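Local coordinates for mevalonate diphosphate decarboxylase (Legionella pneumophila, PDB 3LTO), which probably catalyses the ATP-dependent decarboxylation of mevalonate diphosphate to isopentenyl diphosphate, a building block of isoprenoids, at residues Leu261-Val266 and Asp306-Asn311; Ser105-Ser110 and Gly285-Leu290; Ser184-Glu189 and Tyr255-Thr260; Ala9-Ile14 and Thr281-Pro286; Tyr155-Leu160 and Pro172-Leu177. All coordinates share one frame; numbering follows the deposited sequence.

In the fold
From the N terminus, strand 2-12 opens contact 4, and the loop before helix 110-129 opens contact 2. Inside both long loops two shorter ones close in turn: contact 5, between strand 158-162 and the linker to strand 177-182, and then contact 3, between the loop after that strand and the start of helix 258-274. Contact 1 opens one residue later on the same helix. Contacts 4 and 2 then end on overlapping segments that share Gly285 and Pro286; both tie the N-terminal domain to the C-terminal one. Contact 1 closes last, at the C-terminal part of helix 297-308 and the loop beyond, and therefore crosses both; with contact 3 it lies wholly within the C-terminal domain.

Contact 1. Residues Leu261-Val266 and Asp306-Asn311; sequences LHILSV and DHLVGN
Val266 and Ile263, one helical turn apart, face His307 and Leu308 where helix 258-274 packs beside the C-terminal part of helix 297-308. The two helices cover the same face of the four-stranded antiparallel sheet in the C-terminal domain of this GHMP-type fold. The inner part is fully buried. There Ile263 CD1 meets Leu308 CD1 at 3.6 Å, the two side chains crossing at about a right angle, and both also rest on Ile181 of strand 177-182. With its CG1 anti to the backbone N (chi1 -170°), Ile263 sends the long branch out toward the neighbouring helix. Branched aliphatic residues suit this place because they fill the wedge between two helices and a strand without burying a polar group. The outer pair is just as close but partly exposed. Val266 CG1 lies 3.4 Å from His307 CD2 and close to CG, meeting the imidazole at a slant, while the ring also packs against Phe303 on its own helix. A histidine suits such a boundary, offering ring carbons to the valine while remaining partly exposed. Further along the chain is in a loop, where the positive phi of Gly310 would jam a side chain against the preceding carbonyl O, which calls for glycine. On this looser side, which does not touch 261-266, Asn311 reaches back: its ND2 donates to His307 O at 3.1 Å, from above the carbonyl plane.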
# COMPACT_ATOMS: atom_id res chain seq x y z
N LEU A 261 32.76 10.60 -16.21
CA LEU A 261 32.96 11.90 -15.58
C LEU A 261 33.20 13.01 -16.60
O LEU A 261 32.76 14.15 -16.42
CB LEU A 261 34.12 11.83 -14.58
CG LEU A 261 33.89 10.88 -13.39
CD1 LEU A 261 35.16 10.77 -12.57
CD2 LEU A 261 32.73 11.39 -12.53
N HIS A 262 33.89 12.68 -17.68
CA HIS A 262 34.16 13.67 -18.71
C HIS A 262 32.85 14.19 -19.27
O HIS A 262 32.64 15.40 -19.32
CB HIS A 262 35.01 13.06 -19.84
CG HIS A 262 36.37 12.62 -19.40
ND1 HIS A 262 37.10 11.66 -20.07
CD2 HIS A 262 37.14 13.02 -18.36
CE1 HIS A 262 38.26 11.48 -19.46
NE2 HIS A 262 38.31 12.30 -18.42
N ILE A 263 31.96 13.29 -19.65
CA ILE A 263 30.69 13.71 -20.23
C ILE A 263 29.74 14.34 -19.20
O ILE A 263 28.98 15.24 -19.54
CB ILE A 263 30.01 12.54 -20.99
CG1 ILE A 263 28.82 13.07 -21.79
CG2 ILE A 263 29.56 11.45 -20.03
CD1 ILE A 263 29.17 14.25 -22.72
N LEU A 264 29.79 13.89 -17.96
CA LEU A 264 28.94 14.48 -16.93
C LEU A 264 29.41 15.93 -16.71
O LEU A 264 28.60 16.84 -16.60
CB LEU A 264 29.03 13.70 -15.61
CG LEU A 264 28.41 12.30 -15.62
CD1 LEU A 264 28.51 11.68 -14.24
CD2 LEU A 264 26.95 12.40 -16.06
N SER A 265 30.72 16.12 -16.66
CA SER A 265 31.31 17.44 -16.48
C SER A 265 30.92 18.33 -17.65
O SER A 265 30.64 19.52 -17.47
CB SER A 265 32.84 17.32 -16.41
OG SER A 265 33.45 18.60 -16.34
N VAL A 266 30.92 17.77 -18.85
CA VAL A 266 30.55 18.53 -20.03
C VAL A 266 29.09 18.99 -19.93
O VAL A 266 28.77 20.13 -20.25
CB VAL A 266 30.75 17.69 -21.31
CG1 VAL A 266 30.03 18.32 -22.49
CG2 VAL A 266 32.25 17.60 -21.63
N ASP A 306 27.54 19.18 -30.70
CA ASP A 306 28.73 19.76 -30.10
C ASP A 306 29.49 18.94 -29.06
O ASP A 306 30.67 19.21 -28.83
CB ASP A 306 28.40 21.14 -29.50
CG ASP A 306 27.93 22.14 -30.53
OD1 ASP A 306 28.22 21.96 -31.73
OD2 ASP A 306 27.26 23.12 -30.15
N HIS A 307 28.86 17.95 -28.44
CA HIS A 307 29.58 17.18 -27.43
C HIS A 307 29.45 15.66 -27.42
O HIS A 307 30.21 14.99 -26.73
CB HIS A 307 29.22 17.70 -26.03
CG HIS A 307 29.50 19.16 -25.84
ND1 HIS A 307 28.55 20.13 -26.07
CD2 HIS A 307 30.62 19.82 -25.45
CE1 HIS A 307 29.07 21.32 -25.83
NE2 HIS A 307 30.32 21.16 -25.45
N LEU A 308 28.51 15.10 -28.18
CA LEU A 308 28.33 13.65 -28.20
C LEU A 308 28.90 12.97 -29.44
O LEU A 308 29.61 11.97 -29.35
CB LEU A 308 26.84 13.32 -28.08
CG LEU A 308 26.30 12.95 -26.69
CD1 LEU A 308 27.15 13.54 -25.59
CD2 LEU A 308 24.85 13.41 -26.60
N VAL A 309 28.57 13.52 -30.61
CA VAL A 309 29.05 12.97 -31.87
C VAL A 309 30.57 12.86 -31.88
O VAL A 309 31.28 13.81 -31.52
CB VAL A 309 28.62 13.86 -33.04
CG1 VAL A 309 29.26 13.39 -34.32
CG2 VAL A 309 27.10 13.85 -33.15
N GLY A 310 31.06 11.69 -32.27
CA GLY A 310 32.50 11.48 -32.33
C GLY A 310 33.14 11.12 -31.01
O GLY A 310 34.32 10.78 -30.96
N ASN A 311 32.37 11.18 -29.93
CA ASN A 311 32.89 10.87 -28.60
C ASN A 311 32.20 9.70 -27.91
O ASN A 311 32.86 8.87 -27.29
CB ASN A 311 32.81 12.10 -27.71
CG ASN A 311 33.46 13.29 -28.33
OD1 ASN A 311 34.57 13.20 -28.85
ND2 ASN A 311 32.78 14.44 -28.28

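Contact 2. Residues Ser105-Ser110 and Gly285-Leu290; sequences SGLASS and GPNVHL
Ser105, in the loop ahead of helix 110-129, presents its backbone carbonyl to Asn287, just before strand 288-292. The Ser-Gly-Leu-Ala-Ser-Ser run matches the phosphate-binding loop of the GHMP family, consistent with a part in ATP binding. Asn287 CG lies opposite its carbonyl carbon and beside the backbone N (chi1 -64°), directing the amide at the loop. Asn287 ND2 donates to Ser105 O at 2.9 Å with an N-H...O angle of 159°, the acceptor lying close to the amide plane. The hydroxyl of Ser105 is turned to its own loop, hydrogen-bonded to Pro102 O. Gly106 follows at positive phi (72°), a conformation that favours glycine; its carbonyl O passes 3.3 Å from the same ND2, but the angle is too poor for a second bond. Leu107 then brings CD2 to within 3.7 Å of ND2, crossing the asparagine at about a right angle, and it also packs on Phe101. Asn287 OD1 in turn accepts from Ile183 N just after strand 177-182. An asparagine fits because it can donate and accept at once. Bonds at both ends fix which way the amide is flipped, and they couple the putative nucleotide loop of one domain to the sheet of the other.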
# COMPACT_ATOMS: atom_id res chain seq x y z
N SER A 105 23.28 -1.97 -26.66
CA SER A 105 22.98 -0.75 -25.91
C SER A 105 23.17 -0.98 -24.41
O SER A 105 23.58 -0.08 -23.69
CB SER A 105 21.55 -0.28 -26.20
OG SER A 105 20.59 -1.26 -25.83
N GLY A 106 22.86 -2.19 -23.96
CA GLY A 106 23.00 -2.50 -22.55
C GLY A 106 21.95 -1.84 -21.68
O GLY A 106 22.22 -1.45 -20.55
N LEU A 107 20.74 -1.72 -22.21
CA LEU A 107 19.64 -1.10 -21.48
C LEU A 107 18.98 -2.17 -20.61
O LEU A 107 18.90 -3.33 -21.01
CB LEU A 107 18.62 -0.52 -22.45
CG LEU A 107 19.15 0.46 -23.50
CD1 LEU A 107 18.01 0.90 -24.41
CD2 LEU A 107 19.78 1.66 -22.81
N ALA A 108 18.52 -1.77 -19.43
CA ALA A 108 17.86 -2.70 -18.52
C ALA A 108 16.57 -3.18 -19.16
O ALA A 108 15.71 -2.36 -19.49
CB ALA A 108 17.57 -2.01 -17.19
N SER A 109 16.43 -4.49 -19.34
CA SER A 109 15.24 -5.06 -19.97
C SER A 109 14.35 -5.75 -18.96
O SER A 109 13.23 -6.15 -19.27
CB SER A 109 15.64 -6.08 -21.03
OG SER A 109 16.14 -7.26 -20.41
N SER A 110 14.86 -5.89 -17.74
CA SER A 110 14.13 -6.58 -16.67
C SER A 110 12.73 -6.02 -16.42
O SER A 110 11.74 -6.73 -16.52
CB SER A 110 14.96 -6.53 -15.38
OG SER A 110 14.49 -7.47 -14.44
N GLY A 285 24.21 0.94 -13.60
CA GLY A 285 24.82 0.57 -14.86
C GLY A 285 25.69 1.70 -15.38
O GLY A 285 25.67 2.78 -14.80
N PRO A 286 26.44 1.49 -16.47
CA PRO A 286 27.33 2.49 -17.08
C PRO A 286 26.71 3.59 -17.95
O PRO A 286 27.27 4.68 -18.06
CB PRO A 286 28.29 1.63 -17.89
CG PRO A 286 27.36 0.58 -18.42
CD PRO A 286 26.57 0.20 -17.17
N ASN A 287 25.57 3.30 -18.57
CA ASN A 287 24.92 4.28 -19.44
C ASN A 287 24.44 5.54 -18.73
O ASN A 287 24.13 5.52 -17.54
CB ASN A 287 23.73 3.65 -20.17
CG ASN A 287 24.13 2.51 -21.12
OD1 ASN A 287 25.28 2.45 -21.58
ND2 ASN A 287 23.19 1.63 -21.42
N VAL A 288 24.38 6.64 -19.47
CA VAL A 288 23.91 7.90 -18.91
C VAL A 288 22.67 8.32 -19.68
O VAL A 288 22.70 8.41 -20.91
CB VAL A 288 24.99 9.01 -19.02
CG1 VAL A 288 24.41 10.34 -18.56
CG2 VAL A 288 26.20 8.65 -18.17
N HIS A 289 21.59 8.58 -18.96
CA HIS A 289 20.33 8.97 -19.57
C HIS A 289 20.07 10.46 -19.58
O HIS A 289 20.25 11.16 -18.58
CB HIS A 289 19.16 8.27 -18.87
CG HIS A 289 19.20 6.78 -18.97
ND1 HIS A 289 18.35 6.06 -19.77
CD2 HIS A 289 20.03 5.88 -18.40
CE1 HIS A 289 18.65 4.78 -19.70
NE2 HIS A 289 19.67 4.64 -18.88
N LEU A 290 19.64 10.94 -20.74
CA LEU A 290 19.30 12.33 -20.92
C LEU A 290 17.80 12.42 -21.18
O LEU A 290 17.23 11.58 -21.87
CB LEU A 290 20.05 12.92 -22.12
CG LEU A 290 21.58 12.88 -22.17
CD1 LEU A 290 22.05 13.71 -23.36
CD2 LEU A 290 22.16 13.44 -20.86

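Contact 3. Residues Ser184-Glu189 and Tyr255-Thr260; sequences SSQEKE and YITDNT
OE2 of Glu189, a residue that lies against the edge of the Tyr255 ring, receives a hydrogen bond from Ser185 OG at 2.6 Å. The bond reaches OE2 from above the carboxylate plane and pins the glutamate back onto its own loop, which approaches the N-terminus of helix 258-274, where Thr257 and Thr260 form a capping box. Glu189 extends with CG anti to its backbone N (chi1 176°), carrying the methylene and carboxylate past the tyrosine. CG sits in the ring plane, 3.9 Å from CE1, and OE1 is the same distance from CD1; carboxylate and ring stand nearly perpendicular, at 84°. An aromatic C-H edge carries slight positive charge, so the approach of a carboxylate oxygen is probably mildly favourable. The tyrosine is held by other groups too: its OH is hydrogen-bonded to Ile190 O, and its ring meets Phe246 edge-to-face. At the helix start, Thr257 is the N-cap. Thr257 N donates to Thr260 OG1 at 3.0 Å, and Asn259 N also donates to Thr257 OG1, a weak capping bond. Threonine serves well here because it divides its work. With chi1 at 69° the hydroxyl folds toward the helix, whereas the methyl is turned outward to the opposite loop. A long polar side chain suits the exposed edge of the contact, where Gln186 can touch that methyl with its amide and remain near solvent. It comes from the opposite direction and makes no hydrogen bond across the contact: NE2 stops 3.4 Å from Thr257 CG2.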
# COMPACT_ATOMS: atom_id res chain seq x y z
N SER A 184 30.43 1.66 -22.83
CA SER A 184 30.75 0.24 -22.80
C SER A 184 31.09 -0.31 -21.42
O SER A 184 31.81 0.31 -20.64
CB SER A 184 31.89 -0.05 -23.77
OG SER A 184 31.53 0.34 -25.09
N SER A 185 30.57 -1.50 -21.12
CA SER A 185 30.80 -2.13 -19.83
C SER A 185 32.22 -2.66 -19.67
O SER A 185 32.91 -2.97 -20.65
CB SER A 185 29.83 -3.30 -19.61
OG SER A 185 28.50 -2.85 -19.43
N GLN A 186 32.65 -2.77 -18.42
CA GLN A 186 33.96 -3.30 -18.09
C GLN A 186 33.74 -4.78 -17.82
O GLN A 186 32.65 -5.19 -17.40
CB GLN A 186 34.50 -2.62 -16.83
CG GLN A 186 34.60 -1.11 -16.94
CD GLN A 186 34.50 -0.43 -15.59
OE1 GLN A 186 35.35 -0.62 -14.72
NE2 GLN A 186 33.44 0.36 -15.40
N GLU A 187 34.76 -5.59 -18.06
CA GLU A 187 34.66 -7.02 -17.81
C GLU A 187 34.30 -7.22 -16.34
O GLU A 187 34.61 -6.38 -15.50
CB GLU A 187 36.00 -7.67 -18.14
CG GLU A 187 36.03 -9.19 -18.09
CD GLU A 187 37.26 -9.76 -18.79
OE1 GLU A 187 38.38 -9.28 -18.49
OE2 GLU A 187 37.11 -10.67 -19.62
N LYS A 188 33.62 -8.32 -16.02
CA LYS A 188 33.25 -8.60 -14.64
C LYS A 188 32.32 -7.52 -14.04
O LYS A 188 32.43 -7.19 -12.86
CB LYS A 188 34.52 -8.74 -13.79
CG LYS A 188 34.31 -8.92 -12.29
CD LYS A 188 33.55 -10.20 -11.95
CE LYS A 188 33.43 -10.36 -10.44
NZ LYS A 188 32.77 -9.18 -9.79
N GLU A 189 31.41 -7.00 -14.85
CA GLU A 189 30.48 -5.97 -14.39
C GLU A 189 29.37 -6.50 -13.48
O GLU A 189 28.68 -7.46 -13.81
CB GLU A 189 29.86 -5.25 -15.59
CG GLU A 189 28.81 -4.22 -15.20
CD GLU A 189 28.72 -3.09 -16.20
OE1 GLU A 189 29.65 -2.25 -16.26
OE2 GLU A 189 27.70 -3.04 -16.93
N TYR A 255 30.39 2.01 -11.68
CA TYR A 255 29.99 1.93 -13.09
C TYR A 255 30.50 3.20 -13.74
O TYR A 255 30.74 3.25 -14.95
CB TYR A 255 28.47 1.88 -13.22
CG TYR A 255 27.86 0.67 -12.57
CD1 TYR A 255 28.01 -0.59 -13.14
CD2 TYR A 255 27.13 0.79 -11.40
CE1 TYR A 255 27.44 -1.71 -12.55
CE2 TYR A 255 26.56 -0.32 -10.79
CZ TYR A 255 26.72 -1.56 -11.37
OH TYR A 255 26.16 -2.65 -10.77
N ILE A 256 30.65 4.24 -12.93
CA ILE A 256 31.13 5.52 -13.41
C ILE A 256 32.65 5.42 -13.55
O ILE A 256 33.32 4.83 -12.71
CB ILE A 256 30.77 6.65 -12.42
CG1 ILE A 256 29.26 6.91 -12.46
CG2 ILE A 256 31.58 7.93 -12.74
CD1 ILE A 256 28.75 7.76 -11.29
N THR A 257 33.17 5.96 -14.64
CA THR A 257 34.61 5.94 -14.88
C THR A 257 35.01 7.34 -15.29
O THR A 257 34.17 8.24 -15.36
CB THR A 257 35.00 5.01 -16.04
OG1 THR A 257 34.53 5.59 -17.27
CG2 THR A 257 34.40 3.62 -15.85
N ASP A 258 36.30 7.52 -15.57
CA ASP A 258 36.81 8.82 -16.00
C ASP A 258 36.09 9.21 -17.28
O ASP A 258 35.84 10.39 -17.53
CB ASP A 258 38.32 8.75 -16.21
CG ASP A 258 38.73 7.68 -17.21
OD1 ASP A 258 38.11 6.59 -17.22
OD2 ASP A 258 39.68 7.93 -17.99
N ASN A 259 35.75 8.23 -18.10
CA ASN A 259 35.06 8.52 -19.35
C ASN A 259 33.69 9.12 -19.02
O ASN A 259 33.27 10.13 -19.60
CB ASN A 259 34.92 7.25 -20.18
CG ASN A 259 34.37 7.52 -21.57
OD1 ASN A 259 34.65 8.56 -22.16
ND2 ASN A 259 33.59 6.59 -22.09
N THR A 260 32.99 8.51 -18.07
CA THR A 260 31.68 8.98 -17.64
C THR A 260 31.78 10.39 -17.08
O THR A 260 30.99 11.26 -17.42
CB THR A 260 31.10 8.07 -16.54
OG1 THR A 260 31.36 6.70 -16.86
CG2 THR A 260 29.58 8.29 -16.43

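Contact 4. Residues Ala9-Ile14 and Thr281-Pro286; sequences ANIALI and TMDAGP
Ile11 and Ala12, near the end of strand 2-12, meet Thr281, at the end of strand 279-281, and Asp283 in the loop that follows. The van der Waals contacts are few and close. Ile11, its CG1 anti to the backbone N (chi1 -180°), extends CD1 to 3.3 Å from Asp283 OD2, slanting past the carboxylate, and the same methyl also packs on His289. Thr281 CG2 rests 3.4 Å from Ala12 O. The small, apolar methyl can come close to the carbonyl, but the hydroxyl of Thr281 is buried with no polar partner. Hydrogen bonding between the two segments goes through a water, which accepts from Ala12 N at 3.0 Å and is hydrogen-bonded to Asp283 OD1 at 2.9 Å. It thus links a backbone N-H of the strand to an acidic side chain too distant to meet it directly. Charge adds a further tie. Lys15 NZ forms a salt bridge with Asp283 OD1 and hydrogen bonds with Ala12 O and Met282 O, so one ammonium group gathers acceptors from both segments. Aspartate suits the place because OD1 can take both the lysine and the water while OD2 remains beside the isoleucine. At Leu13 and Ile14, which both face Leu32, the chain forms a classic beta bulge and turns a corner. A sulfate ion, probably from the crystallisation liquor though such ions often mark pockets, lies about 3 Å from the side chain of Ala12. The contact sits at the junction of the two domains, consistent with the interdomain cleft that holds the active site in GHMP-family enzymes.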
# COMPACT_ATOMS: atom_id res chain seq x y z
N ALA A 9 9.48 0.20 -21.03
CA ALA A 9 10.50 0.31 -20.00
C ALA A 9 10.20 1.63 -19.30
O ALA A 9 9.36 2.41 -19.77
CB ALA A 9 11.88 0.35 -20.61
N ASN A 10 10.85 1.88 -18.18
CA ASN A 10 10.62 3.13 -17.49
C ASN A 10 11.93 3.51 -16.82
O ASN A 10 12.74 2.64 -16.51
CB ASN A 10 9.48 2.99 -16.47
CG ASN A 10 9.90 2.27 -15.20
OD1 ASN A 10 10.67 2.80 -14.39
ND2 ASN A 10 9.38 1.06 -15.01
N ILE A 11 12.13 4.81 -16.64
CA ILE A 11 13.35 5.33 -16.03
C ILE A 11 13.02 6.16 -14.78
O ILE A 11 12.30 7.16 -14.84
CB ILE A 11 14.13 6.21 -17.03
CG1 ILE A 11 15.40 6.74 -16.38
CG2 ILE A 11 13.26 7.37 -17.50
CD1 ILE A 11 16.40 5.67 -16.01
N ALA A 12 13.58 5.74 -13.65
CA ALA A 12 13.34 6.40 -12.38
C ALA A 12 14.17 7.66 -12.12
O ALA A 12 15.38 7.67 -12.31
CB ALA A 12 13.56 5.39 -11.25
N LEU A 13 13.49 8.72 -11.68
CA LEU A 13 14.12 9.98 -11.32
C LEU A 13 14.49 9.87 -9.83
O LEU A 13 15.53 10.38 -9.39
CB LEU A 13 13.16 11.15 -11.58
CG LEU A 13 13.14 11.73 -13.00
CD1 LEU A 13 13.06 10.61 -14.01
CD2 LEU A 13 11.97 12.68 -13.17
N ILE A 14 13.61 9.21 -9.06
CA ILE A 14 13.83 8.94 -7.64
C ILE A 14 13.93 7.40 -7.63
O ILE A 14 13.03 6.71 -8.10
CB ILE A 14 12.64 9.39 -6.76
CG1 ILE A 14 12.44 10.91 -6.90
CG2 ILE A 14 12.90 9.03 -5.30
CD1 ILE A 14 13.59 11.75 -6.36
N THR A 281 20.13 11.14 -15.40
CA THR A 281 20.05 10.08 -14.41
C THR A 281 20.85 8.89 -14.88
O THR A 281 21.19 8.78 -16.06
CB THR A 281 18.64 9.53 -14.20
OG1 THR A 281 17.67 10.51 -14.59
CG2 THR A 281 18.44 9.19 -12.76
N MSE A 282 21.11 8.00 -13.93
CA MSE A 282 21.83 6.76 -14.15
C MSE A 282 21.25 5.69 -13.24
O MSE A 282 20.82 5.98 -12.13
CB MSE A 282 23.30 6.91 -13.78
CG MSE A 282 24.09 7.93 -14.56
SE MSE A 282 25.97 7.74 -14.10
CE MSE A 282 26.43 6.30 -15.32
N ASP A 283 21.23 4.45 -13.73
CA ASP A 283 20.76 3.33 -12.92
C ASP A 283 22.01 2.57 -12.48
O ASP A 283 23.12 3.08 -12.60
CB ASP A 283 19.85 2.42 -13.75
CG ASP A 283 18.52 3.07 -14.06
OD1 ASP A 283 17.95 3.71 -13.14
OD2 ASP A 283 18.05 2.94 -15.21
N ALA A 284 21.83 1.36 -11.97
CA ALA A 284 22.98 0.56 -11.56
C ALA A 284 23.60 0.03 -12.84
O ALA A 284 23.50 -1.16 -13.15
CB ALA A 284 22.54 -0.61 -10.65
N GLY A 285 24.21 0.94 -13.60
CA GLY A 285 24.82 0.57 -14.86
C GLY A 285 25.69 1.70 -15.38
O GLY A 285 25.67 2.78 -14.80
N PRO A 286 26.44 1.49 -16.47
CA PRO A 286 27.33 2.49 -17.08
C PRO A 286 26.71 3.59 -17.95
O PRO A 286 27.27 4.68 -18.06
CB PRO A 286 28.29 1.63 -17.89
CG PRO A 286 27.36 0.58 -18.42
CD PRO A 286 26.57 0.20 -17.17
O HOH W 1 15.05 3.19 -13.20

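Contact 5. Residues Tyr155-Leu160 and Pro172-Leu177; sequences YAPWAL and PYKDLL
Trp158 has the largest share of the surface buried here, and its indole NE1 donates to Tyr173 O at 2.7 Å. It stands at the start of strand 158-162 in the N-terminal domain, and its partner lies in the interdomain linker of this two-domain GHMP fold, leading to strand 177-182. With CG opposite the carbonyl carbon (chi1 -64°) the indole is directed at the linker; the bond is almost perfectly straight, 178°, and the carbonyl oxygen lies in the indole plane. Tryptophan suits the place because one ring supplies both a directional donor and a broad apolar body: it meets Phe223 edge-to-face, and CZ3 touches Leu13. Tyr173 offers its backbone carbonyl, while its ring leads away to meet Trp228 edge-to-face. Pro157 follows a cis peptide bond, and its side chain and that of Lys174 cross obliquely, CG of the lysine touching CG of the proline ring at 4.2 Å. Lys174 NZ is hydrogen-bonded to Leu171 O, the chain being bent at chi4. Leu176, its backbone N hydrogen-bonded to Tyr34 OH, packs against the six-membered part of the indole at about a right angle, bringing CD1 to 3.7 Å from Trp158 CZ2.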
# COMPACT_ATOMS: atom_id res chain seq x y z
N TYR A 155 1.86 2.11 -15.88
CA TYR A 155 1.28 3.45 -15.87
C TYR A 155 2.13 4.37 -16.73
O TYR A 155 3.32 4.12 -16.93
CB TYR A 155 1.22 3.97 -14.43
CG TYR A 155 0.54 3.00 -13.50
CD1 TYR A 155 -0.85 3.00 -13.35
CD2 TYR A 155 1.27 2.03 -12.81
CE1 TYR A 155 -1.49 2.05 -12.55
CE2 TYR A 155 0.64 1.08 -12.00
CZ TYR A 155 -0.74 1.10 -11.88
OH TYR A 155 -1.37 0.14 -11.12
N ALA A 156 1.51 5.44 -17.23
CA ALA A 156 2.18 6.42 -18.07
C ALA A 156 1.38 7.72 -18.07
O ALA A 156 0.17 7.71 -17.81
CB ALA A 156 2.30 5.88 -19.49
N PRO A 157 2.03 8.87 -18.35
CA PRO A 157 3.46 8.97 -18.66
C PRO A 157 4.38 8.97 -17.44
O PRO A 157 5.59 8.79 -17.57
CB PRO A 157 3.54 10.27 -19.46
CG PRO A 157 2.51 11.11 -18.78
CD PRO A 157 1.35 10.14 -18.64
N TRP A 158 3.82 9.17 -16.25
CA TRP A 158 4.61 9.15 -15.02
C TRP A 158 4.01 8.18 -14.02
O TRP A 158 2.79 8.06 -13.92
CB TRP A 158 4.68 10.53 -14.37
CG TRP A 158 5.36 11.56 -15.20
CD1 TRP A 158 4.79 12.41 -16.10
CD2 TRP A 158 6.77 11.83 -15.23
NE1 TRP A 158 5.75 13.19 -16.70
CE2 TRP A 158 6.98 12.85 -16.18
CE3 TRP A 158 7.88 11.30 -14.55
CZ2 TRP A 158 8.25 13.36 -16.48
CZ3 TRP A 158 9.14 11.80 -14.85
CH2 TRP A 158 9.32 12.82 -15.80
N ALA A 159 4.86 7.48 -13.27
CA ALA A 159 4.39 6.53 -12.28
C ALA A 159 4.99 6.79 -10.91
O ALA A 159 6.20 6.97 -10.79
CB ALA A 159 4.72 5.11 -12.72
N LEU A 160 4.15 6.82 -9.89
CA LEU A 160 4.61 7.04 -8.53
C LEU A 160 4.26 5.80 -7.73
O LEU A 160 3.11 5.39 -7.68
CB LEU A 160 3.95 8.26 -7.90
CG LEU A 160 4.34 8.52 -6.44
CD1 LEU A 160 5.82 8.87 -6.36
CD2 LEU A 160 3.50 9.65 -5.86
N PRO A 172 3.41 18.00 -15.05
CA PRO A 172 3.53 19.02 -16.10
C PRO A 172 4.24 18.68 -17.42
O PRO A 172 3.94 19.29 -18.44
CB PRO A 172 4.23 20.17 -15.38
CG PRO A 172 3.76 20.02 -13.98
CD PRO A 172 3.88 18.54 -13.77
N TYR A 173 5.18 17.74 -17.40
CA TYR A 173 5.91 17.41 -18.62
C TYR A 173 5.50 16.08 -19.25
O TYR A 173 5.25 15.10 -18.55
CB TYR A 173 7.41 17.42 -18.33
CG TYR A 173 7.90 18.75 -17.82
CD1 TYR A 173 8.05 19.84 -18.68
CD2 TYR A 173 8.19 18.93 -16.47
CE1 TYR A 173 8.48 21.08 -18.21
CE2 TYR A 173 8.62 20.17 -15.99
CZ TYR A 173 8.76 21.24 -16.86
OH TYR A 173 9.19 22.46 -16.39
N LYS A 174 5.44 16.05 -20.58
CA LYS A 174 5.05 14.86 -21.32
C LYS A 174 5.77 14.88 -22.67
O LYS A 174 6.27 15.92 -23.10
CB LYS A 174 3.54 14.85 -21.54
CG LYS A 174 2.72 15.02 -20.26
CD LYS A 174 1.27 15.43 -20.55
CE LYS A 174 0.48 15.66 -19.26
NZ LYS A 174 1.03 16.77 -18.43
N ASP A 175 5.81 13.75 -23.35
CA ASP A 175 6.49 13.68 -24.64
C ASP A 175 7.91 14.23 -24.50
O ASP A 175 8.28 15.18 -25.18
CB ASP A 175 5.74 14.49 -25.70
CG ASP A 175 4.35 13.93 -25.99
OD1 ASP A 175 4.23 12.71 -26.20
OD2 ASP A 175 3.38 14.72 -26.02
N LEU A 176 8.68 13.64 -23.60
CA LEU A 176 10.06 14.08 -23.40
C LEU A 176 10.93 13.41 -24.44
O LEU A 176 10.59 12.35 -24.96
CB LEU A 176 10.55 13.69 -22.01
CG LEU A 176 9.77 14.22 -20.81
CD1 LEU A 176 10.32 13.57 -19.54
CD2 LEU A 176 9.89 15.75 -20.75
N LEU A 177 12.06 14.02 -24.77
CA LEU A 177 12.99 13.40 -25.71
C LEU A 177 13.96 12.63 -24.82
O LEU A 177 14.56 13.20 -23.92
CB LEU A 177 13.74 14.46 -26.52
CG LEU A 177 14.86 13.89 -27.42
CD1 LEU A 177 14.27 12.90 -28.43
CD2 LEU A 177 15.57 15.03 -28.14